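Long-range contact in protein argonaute (Marinitoga piezophila, PDB 5I4A), which uses short guide RNAs with a 5'-hydroxyl end to bind and cleave complementary single-stranded DNA or RNA targets: residues P159-Y171 and P180-D192. Numbering follows the deposited sequence.
Sequences PALESAIKSGYLY and PYISGLDGILKID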
loop_
_atom_site.group_PDB
_atom_site.type_symbol
_atom_site.label_atom_id
_atom_site.label_comp_id
_atom_site.label_asym_id
_atom_site.label_seq_id
_atom_site.Cartn_x
_atom_site.Cartn_y
_atom_site.Cartn_z
ATOM N N PRO A 159 23.354 -20.356 -5.924
ATOM C CA PRO A 159 23.647 -19.293 -4.956
ATOM C C PRO A 159 24.282 -18.083 -5.630
ATOM O O PRO A 159 24.840 -18.167 -6.727
ATOM C CB PRO A 159 24.619 -19.962 -3.980
ATOM C CG PRO A 159 24.234 -21.399 -4.027
ATOM C CD PRO A 159 23.849 -21.664 -5.463
ATOM N N ALA A 160 24.195 -16.944 -4.933
ATOM C CA ALA A 160 24.540 -15.650 -5.517
ATOM C C ALA A 160 25.928 -15.652 -6.147
ATOM O O ALA A 160 26.113 -15.178 -7.273
ATOM C CB ALA A 160 24.439 -14.560 -4.448
ATOM N N LEU A 161 26.921 -16.188 -5.434
ATOM C CA LEU A 161 28.284 -16.170 -5.954
ATOM C C LEU A 161 28.456 -17.115 -7.138
ATOM O O LEU A 161 29.344 -16.901 -7.970
ATOM C CB LEU A 161 29.273 -16.520 -4.845
ATOM C CG LEU A 161 29.522 -15.411 -3.822
ATOM C CD1 LEU A 161 30.549 -15.850 -2.792
ATOM C CD2 LEU A 161 29.973 -14.141 -4.526
ATOM N N GLU A 162 27.621 -18.152 -7.240
ATOM C CA GLU A 162 27.720 -19.127 -8.318
ATOM C C GLU A 162 26.620 -18.957 -9.361
ATOM O O GLU A 162 26.344 -19.892 -10.121
ATOM C CB GLU A 162 27.679 -20.549 -7.758
ATOM C CG GLU A 162 28.482 -20.764 -6.492
ATOM C CD GLU A 162 28.338 -22.177 -5.961
ATOM O OE1 GLU A 162 27.419 -22.890 -6.419
ATOM O OE2 GLU A 162 29.144 -22.577 -5.094
ATOM N N SER A 163 25.982 -17.792 -9.414
ATOM C CA SER A 163 24.856 -17.550 -10.309
ATOM C C SER A 163 25.298 -16.636 -11.444
ATOM O O SER A 163 25.780 -15.523 -11.198
ATOM C CB SER A 163 23.679 -16.936 -9.551
ATOM O OG SER A 163 22.574 -16.723 -10.414
ATOM N N ALA A 164 25.125 -17.106 -12.682
ATOM C CA ALA A 164 25.498 -16.304 -13.842
ATOM C C ALA A 164 24.713 -14.999 -13.887
ATOM O O ALA A 164 25.279 -13.932 -14.153
ATOM C CB ALA A 164 25.283 -17.105 -15.125
ATOM N N ILE A 165 23.412 -15.064 -13.630
ATOM C CA ILE A 165 22.554 -13.886 -13.610
ATOM C C ILE A 165 22.532 -13.324 -12.196
ATOM O O ILE A 165 22.737 -14.043 -11.212
ATOM C CB ILE A 165 21.135 -14.232 -14.112
ATOM C CG1 ILE A 165 20.294 -12.965 -14.301
ATOM C CG2 ILE A 165 20.451 -15.208 -13.161
ATOM C CD1 ILE A 165 18.844 -13.233 -14.648
ATOM N N LYS A 166 22.294 -12.019 -12.090
ATOM C CA LYS A 166 22.266 -11.326 -10.813
ATOM C C LYS A 166 21.075 -10.379 -10.764
ATOM O O LYS A 166 20.431 -10.095 -11.779
ATOM C CB LYS A 166 23.577 -10.567 -10.567
ATOM C CG LYS A 166 24.719 -11.477 -10.152
ATOM C CD LYS A 166 26.063 -11.017 -10.676
ATOM C CE LYS A 166 27.157 -11.944 -10.175
ATOM N NZ LYS A 166 26.712 -13.366 -10.203
ATOM N N SER A 167 20.782 -9.900 -9.559
ATOM C CA SER A 167 19.688 -8.966 -9.325
ATOM C C SER A 167 20.106 -8.021 -8.204
ATOM O O SER A 167 21.246 -8.056 -7.732
ATOM C CB SER A 167 18.389 -9.715 -8.997
ATOM O OG SER A 167 18.273 -9.957 -7.605
ATOM N N GLY A 168 19.175 -7.176 -7.773
ATOM C CA GLY A 168 19.441 -6.212 -6.730
ATOM C C GLY A 168 19.077 -6.636 -5.327
ATOM O O GLY A 168 19.327 -5.882 -4.381
ATOM N N TYR A 169 18.497 -7.822 -5.148
ATOM C CA TYR A 169 18.060 -8.266 -3.830
ATOM C C TYR A 169 18.341 -9.749 -3.655
ATOM O O TYR A 169 18.059 -10.552 -4.549
ATOM C CB TYR A 169 16.569 -7.980 -3.617
ATOM C CG TYR A 169 16.277 -6.516 -3.392
ATOM C CD1 TYR A 169 16.028 -5.664 -4.461
ATOM C CD2 TYR A 169 16.265 -5.983 -2.110
ATOM C CE1 TYR A 169 15.770 -4.323 -4.259
ATOM C CE2 TYR A 169 16.007 -4.643 -1.898
ATOM C CZ TYR A 169 15.759 -3.818 -2.976
ATOM O OH TYR A 169 15.501 -2.482 -2.770
ATOM N N LEU A 170 18.889 -10.098 -2.494
ATOM C CA LEU A 170 19.200 -11.473 -2.137
ATOM C C LEU A 170 18.189 -11.979 -1.119
ATOM O O LEU A 170 17.865 -11.279 -0.154
ATOM C CB LEU A 170 20.609 -11.581 -1.549
ATOM C CG LEU A 170 21.758 -11.045 -2.399
ATOM C CD1 LEU A 170 23.008 -10.900 -1.564
ATOM C CD2 LEU A 170 22.019 -11.967 -3.566
ATOM N N TYR A 171 17.694 -13.192 -1.337
ATOM C CA TYR A 171 16.800 -13.855 -0.399
ATOM C C TYR A 171 17.585 -14.897 0.387
ATOM O O TYR A 171 18.251 -15.753 -0.204
ATOM C CB TYR A 171 15.625 -14.510 -1.128
ATOM C CG TYR A 171 14.924 -15.572 -0.311
ATOM C CD1 TYR A 171 14.260 -15.246 0.864
ATOM C CD2 TYR A 171 14.923 -16.900 -0.718
ATOM C CE1 TYR A 171 13.619 -16.213 1.611
ATOM C CE2 TYR A 171 14.282 -17.874 0.024
ATOM C CZ TYR A 171 13.634 -17.525 1.189
ATOM O OH TYR A 171 12.996 -18.490 1.933
ATOM N N PRO A 180 19.552 -5.902 0.248
ATOM C CA PRO A 180 20.151 -5.400 -0.994
ATOM C C PRO A 180 21.500 -6.055 -1.247
ATOM O O PRO A 180 22.272 -6.310 -0.321
ATOM C CB PRO A 180 20.288 -3.896 -0.740
ATOM C CG PRO A 180 19.243 -3.594 0.287
ATOM C CD PRO A 180 19.168 -4.812 1.162
ATOM N N TYR A 181 21.770 -6.336 -2.519
ATOM C CA TYR A 181 22.992 -7.016 -2.934
ATOM C C TYR A 181 24.047 -5.965 -3.269
ATOM O O TYR A 181 23.945 -5.274 -4.287
ATOM C CB TYR A 181 22.704 -7.931 -4.123
ATOM C CG TYR A 181 23.915 -8.346 -4.928
ATOM C CD1 TYR A 181 24.927 -9.111 -4.362
ATOM C CD2 TYR A 181 24.032 -7.993 -6.267
ATOM C CE1 TYR A 181 26.029 -9.498 -5.103
ATOM C CE2 TYR A 181 25.128 -8.376 -7.015
ATOM C CZ TYR A 181 26.123 -9.128 -6.430
ATOM O OH TYR A 181 27.216 -9.509 -7.174
ATOM N N ILE A 182 25.052 -5.839 -2.404
ATOM C CA ILE A 182 26.104 -4.848 -2.619
ATOM C C ILE A 182 27.103 -5.343 -3.655
ATOM O O ILE A 182 27.254 -4.753 -4.732
ATOM C CB ILE A 182 26.803 -4.503 -1.291
ATOM C CG1 ILE A 182 25.799 -3.929 -0.291
ATOM C CG2 ILE A 182 27.940 -3.518 -1.530
ATOM C CD1 ILE A 182 25.200 -2.604 -0.718
ATOM N N SER A 183 27.801 -6.433 -3.349
ATOM C CA SER A 183 28.826 -6.924 -4.255
ATOM C C SER A 183 29.064 -8.406 -4.007
ATOM O O SER A 183 28.884 -8.905 -2.893
ATOM C CB SER A 183 30.135 -6.145 -4.091
ATOM O OG SER A 183 30.722 -6.396 -2.826
ATOM N N GLY A 184 29.466 -9.096 -5.070
ATOM C CA GLY A 184 29.915 -10.470 -4.991
ATOM C C GLY A 184 31.136 -10.667 -5.865
ATOM O O GLY A 184 31.012 -10.851 -7.080
ATOM N N LEU A 185 32.322 -10.604 -5.264
ATOM C CA LEU A 185 33.572 -10.667 -6.008
ATOM C C LEU A 185 34.605 -11.409 -5.175
ATOM O O LEU A 185 34.657 -11.241 -3.956
ATOM C CB LEU A 185 34.094 -9.264 -6.350
ATOM C CG LEU A 185 33.250 -8.363 -7.253
ATOM C CD1 LEU A 185 33.807 -6.949 -7.255
ATOM C CD2 LEU A 185 33.195 -8.921 -8.665
ATOM N N ASP A 186 35.424 -12.225 -5.842
ATOM C CA ASP A 186 36.524 -12.945 -5.197
ATOM C C ASP A 186 36.028 -13.858 -4.076
ATOM O O ASP A 186 36.721 -14.065 -3.078
ATOM C CB ASP A 186 37.579 -11.975 -4.660
ATOM C CG ASP A 186 37.780 -10.773 -5.560
ATOM O OD1 ASP A 186 37.992 -10.964 -6.777
ATOM O OD2 ASP A 186 37.712 -9.634 -5.052
ATOM N N GLY A 187 34.820 -14.397 -4.229
ATOM C CA GLY A 187 34.281 -15.336 -3.269
ATOM C C GLY A 187 33.744 -14.738 -1.988
ATOM O O GLY A 187 33.366 -15.497 -1.088
ATOM N N ILE A 188 33.696 -13.414 -1.865
ATOM C CA ILE A 188 33.135 -12.757 -0.689
ATOM C C ILE A 188 31.871 -12.019 -1.114
ATOM O O ILE A 188 31.899 -11.182 -2.026
ATOM C CB ILE A 188 34.147 -11.819 -0.008
ATOM C CG1 ILE A 188 34.645 -10.729 -0.958
ATOM C CG2 ILE A 188 35.329 -12.619 0.526
ATOM C CD1 ILE A 188 35.065 -9.451 -0.263
ATOM N N LEU A 189 30.758 -12.350 -0.467
ATOM C CA LEU A 189 29.456 -11.777 -0.772
ATOM C C LEU A 189 29.124 -10.720 0.273
ATOM O O LEU A 189 29.260 -10.967 1.476
ATOM C CB LEU A 189 28.385 -12.869 -0.793
ATOM C CG LEU A 189 26.962 -12.500 -1.215
ATOM C CD1 LEU A 189 26.931 -12.077 -2.675
ATOM C CD2 LEU A 189 26.019 -13.670 -0.968
ATOM N N LYS A 190 28.700 -9.545 -0.184
ATOM C CA LYS A 190 28.435 -8.418 0.698
ATOM C C LYS A 190 26.985 -7.979 0.553
ATOM O O LYS A 190 26.486 -7.811 -0.565
ATOM C CB LYS A 190 29.392 -7.257 0.409
ATOM C CG LYS A 190 30.850 -7.624 0.654
ATOM C CD LYS A 190 31.671 -6.448 1.160
ATOM C CE LYS A 190 32.010 -5.475 0.045
ATOM N NZ LYS A 190 33.149 -4.593 0.419
ATOM N N ILE A 191 26.316 -7.797 1.691
ATOM C CA ILE A 191 24.900 -7.473 1.746
ATOM C C ILE A 191 24.717 -6.186 2.538
ATOM O O ILE A 191 25.594 -5.760 3.294
ATOM C CB ILE A 191 24.075 -8.616 2.374
ATOM C CG1 ILE A 191 24.527 -8.864 3.815
ATOM C CG2 ILE A 191 24.228 -9.888 1.569
ATOM C CD1 ILE A 191 23.847 -10.047 4.472
ATOM N N ASP A 192 23.554 -5.569 2.360
ATOM C CA ASP A 192 23.181 -4.364 3.091
ATOM C C ASP A 192 22.291 -4.749 4.265
ATOM O O ASP A 192 21.306 -5.477 4.092
ATOM C CB ASP A 192 22.461 -3.370 2.177
ATOM C CG ASP A 192 22.329 -1.984 2.795
ATOM O OD1 ASP A 192 22.307 -1.868 4.040
ATOM O OD2 ASP A 192 22.242 -1.002 2.028
#
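In the PAZ domain, the open end of the β-hairpin of strands 169-172 and 178-185 is joined at Y169 and P180, an antiparallel non-hydrogen-bonded pair (CA-CA 4.5 Å). Just beyond it, Y181 N donates to G168 O over 3.1 Å, fairly straight at the hydrogen (163°) but 56° above the carbonyl plane. P180 CA adds a CH···O contact to the same oxygen. The ring of Y169 reaches P180 CG through CE2.

The apolar part is built around Y181 and L170. With CG of Y181 anti to the backbone N (chi1 161°), its ring is carried back along 166-170: CD2 comes 3.1 Å from S167 O, CD1 meets the methyls of L170, and the hydroxyl end lies beside CD and CE of K166. L170 sets CG 3.7 Å from Y181 CB and CD1 3.5 Å from I191 CG2, touching both strands of the second hairpin, 178-185 and 188-192. L189 straddles A160 CB with both methyls, while L161 forks, CD2 lying on G184 CA just before the type I' turn L185-I188 and CD1 3.3 Å from G187 O within it. The rings of Y181 and F209 meet edge-to-face. Shortening Y181 to an alanine would keep its CB on L170 but would probably leave F209 without its ring partner and open a gap beside K166 and the L170 methyls.

Guide RNA lies alongside, Y169 packing on a sugar and I191 on a uracil base. One hydrogen bond, at G168 O, fixes the register beside Y169-P180; apolar packing supplies most of the rest.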